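Local coordinates for protein phosphorylated carbohydrates phosphatase TM_1254 (Thermotoga maritima msb8, PDB 3KBB) that removes phosphate from phosphorylated sugars such as erythrose 4-phosphate, fructose 6-phosphate and mannose 6-phosphate, using a divalent metal ion and working best with cobalt, at residues Glu49-Pro52 with Ile53-Glu56. Sequence-based numbering, arbitrary orientation.
Sequences EGLP and ILME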
ATOM      1  N   GLU A  49       9.151  -7.568  14.326  1.00 39.43           N
ATOM      2  CA  GLU A  49       8.995  -8.213  15.642  1.00 38.69           C
ATOM      3  C   GLU A  49       7.939  -9.315  15.629  1.00 37.53           C
ATOM      4  O   GLU A  49       7.887 -10.150  16.531  1.00 36.96           O
ATOM      5  CB  GLU A  49       8.589  -7.196  16.705  1.00 39.56           C
ATOM      6  CG  GLU A  49       9.679  -6.196  17.078  1.00 41.82           C
ATOM      7  CD  GLU A  49       9.690  -5.014  16.139  1.00 45.79           C
ATOM      8  OE1 GLU A  49       8.597  -4.496  15.831  1.00 47.51           O
ATOM      9  OE2 GLU A  49      10.786  -4.620  15.692  1.00 48.17           O
ATOM     10  N   GLY A  50       7.076  -9.279  14.625  1.00 35.90           N
ATOM     11  CA  GLY A  50       6.008 -10.271  14.468  1.00 34.93           C
ATOM     12  C   GLY A  50       6.509 -11.643  14.072  1.00 34.17           C
ATOM     13  O   GLY A  50       6.016 -12.664  14.590  1.00 34.21           O
ATOM     14  N   LEU A  51       7.477 -11.681  13.160  1.00 32.63           N
ATOM     15  CA  LEU A  51       8.036 -12.941  12.669  1.00 32.42           C
ATOM     16  C   LEU A  51       8.692 -13.805  13.746  1.00 32.31           C
ATOM     17  O   LEU A  51       8.407 -14.995  13.832  1.00 32.25           O
ATOM     18  CB  LEU A  51       8.972 -12.734  11.471  1.00 32.67           C
ATOM     19  CG  LEU A  51       8.311 -12.215  10.180  1.00 31.51           C
ATOM     20  CD1 LEU A  51       9.267 -12.281   8.987  1.00 32.21           C
ATOM     21  CD2 LEU A  51       7.024 -12.979   9.854  1.00 31.08           C
ATOM     22  N   PRO A  52       9.589 -13.224  14.557  1.00 32.31           N
ATOM     23  CA  PRO A  52      10.178 -14.010  15.648  1.00 31.85           C
ATOM     24  C   PRO A  52       9.142 -14.556  16.631  1.00 31.38           C
ATOM     25  O   PRO A  52       9.288 -15.691  17.083  1.00 31.21           O
ATOM     26  CB  PRO A  52      11.100 -13.005  16.355  1.00 32.37           C
ATOM     27  CG  PRO A  52      11.407 -11.975  15.347  1.00 32.57           C
ATOM     28  CD  PRO A  52      10.144 -11.853  14.509  1.00 32.86           C
ATOM     29  N   ILE A  53       8.116 -13.761  16.946  1.00 30.97           N
ATOM     30  CA  ILE A  53       6.994 -14.196  17.767  1.00 30.79           C
ATOM     31  C   ILE A  53       6.253 -15.375  17.114  1.00 30.33           C
ATOM     32  O   ILE A  53       5.970 -16.369  17.761  1.00 29.25           O
ATOM     33  CB  ILE A  53       5.984 -13.052  18.057  1.00 30.78           C
ATOM     34  CG1 ILE A  53       6.585 -11.985  18.998  1.00 32.04           C
ATOM     35  CG2 ILE A  53       4.709 -13.600  18.666  1.00 31.47           C
ATOM     36  CD1 ILE A  53       5.714 -10.732  19.151  1.00 31.24           C
ATOM     37  N   LEU A  54       5.927 -15.243  15.838  1.00 30.11           N
ATOM     38  CA  LEU A  54       5.266 -16.323  15.117  1.00 30.17           C
ATOM     39  C   LEU A  54       6.067 -17.617  15.251  1.00 30.08           C
ATOM     40  O   LEU A  54       5.504 -18.682  15.535  1.00 28.95           O
ATOM     41  CB  LEU A  54       5.073 -15.919  13.649  1.00 30.65           C
ATOM     42  CG  LEU A  54       4.455 -16.917  12.652  1.00 31.44           C
ATOM     43  CD1 LEU A  54       3.002 -17.219  12.998  1.00 29.09           C
ATOM     44  CD2 LEU A  54       4.585 -16.399  11.227  1.00 31.15           C
HETATM   45  N   MSE A  55       7.379 -17.529  15.063  1.00 29.47           N
HETATM   46  CA  MSE A  55       8.235 -18.702  15.080  1.00 31.73           C
HETATM   47  C   MSE A  55       8.140 -19.403  16.423  1.00 30.36           C
HETATM   48  O   MSE A  55       7.976 -20.613  16.463  1.00 29.95           O
HETATM   49  CB  MSE A  55       9.695 -18.332  14.782  1.00 31.35           C
HETATM   50  CG  MSE A  55      10.582 -19.529  14.606  1.00 32.96           C
HETATM   51 SE   MSE A  55      12.481 -18.955  14.555  1.00 41.26          SE
HETATM   52  CE  MSE A  55      12.613 -18.135  16.320  1.00 39.31           C
ATOM     53  N   GLU A  56       8.233 -18.642  17.514  1.00 30.03           N
ATOM     54  CA  GLU A  56       8.136 -19.221  18.860  1.00 29.33           C
ATOM     55  C   GLU A  56       6.711 -19.658  19.221  1.00 29.24           C
ATOM     56  O   GLU A  56       6.528 -20.676  19.898  1.00 28.98           O
ATOM     57  CB  GLU A  56       8.668 -18.265  19.938  1.00 29.86           C
ATOM     58  CG  GLU A  56      10.137 -17.902  19.768  1.00 31.09           C
ATOM     59  CD  GLU A  56      11.097 -19.090  19.942  1.00 32.35           C
ATOM     60  OE1 GLU A  56      10.688 -20.170  20.450  1.00 30.12           O
ATOM     61  OE2 GLU A  56      12.280 -18.929  19.588  1.00 35.51           O
TER
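One short amphipathic helix, 47-57, carries this contact, in which Gly50, Leu51 and Pro52 offer their carbonyls to the amides one turn on. Leu54 N reaches Gly50 O at 2.9 Å, in a bond with an N-H...O angle of 163°. Met55 N, of a selenomethionine, meets Leu51 O at 3.0 Å. Glu56 N closes a longer bond of 3.2 Å to Pro52 O. Pro52 has no amide hydrogen to give to the turn before it, and the helix is kinked there. Ile53 CG1, set beside its own backbone N (chi1 -69°), lies 3.3 Å from Glu49 O. The helix belongs to the helical cap that HAD phosphatases of the beta-phosphoglucomutase type carry beside their Rossmann-like core. On its buried side Leu51 and Leu54 bring their CD2 methyls to 4.4 Å, and both rest on Tyr23 of helix 19-29; Leu51 also touches Val71 of helix 64-82. With CG anti to the backbone N (chi1 -172°) and the chain bent at its end, Met55, buried too, joins Leu54 against Phe67 of that same helix, while Glu49, Ile53 and Glu56 lie on the exposed face.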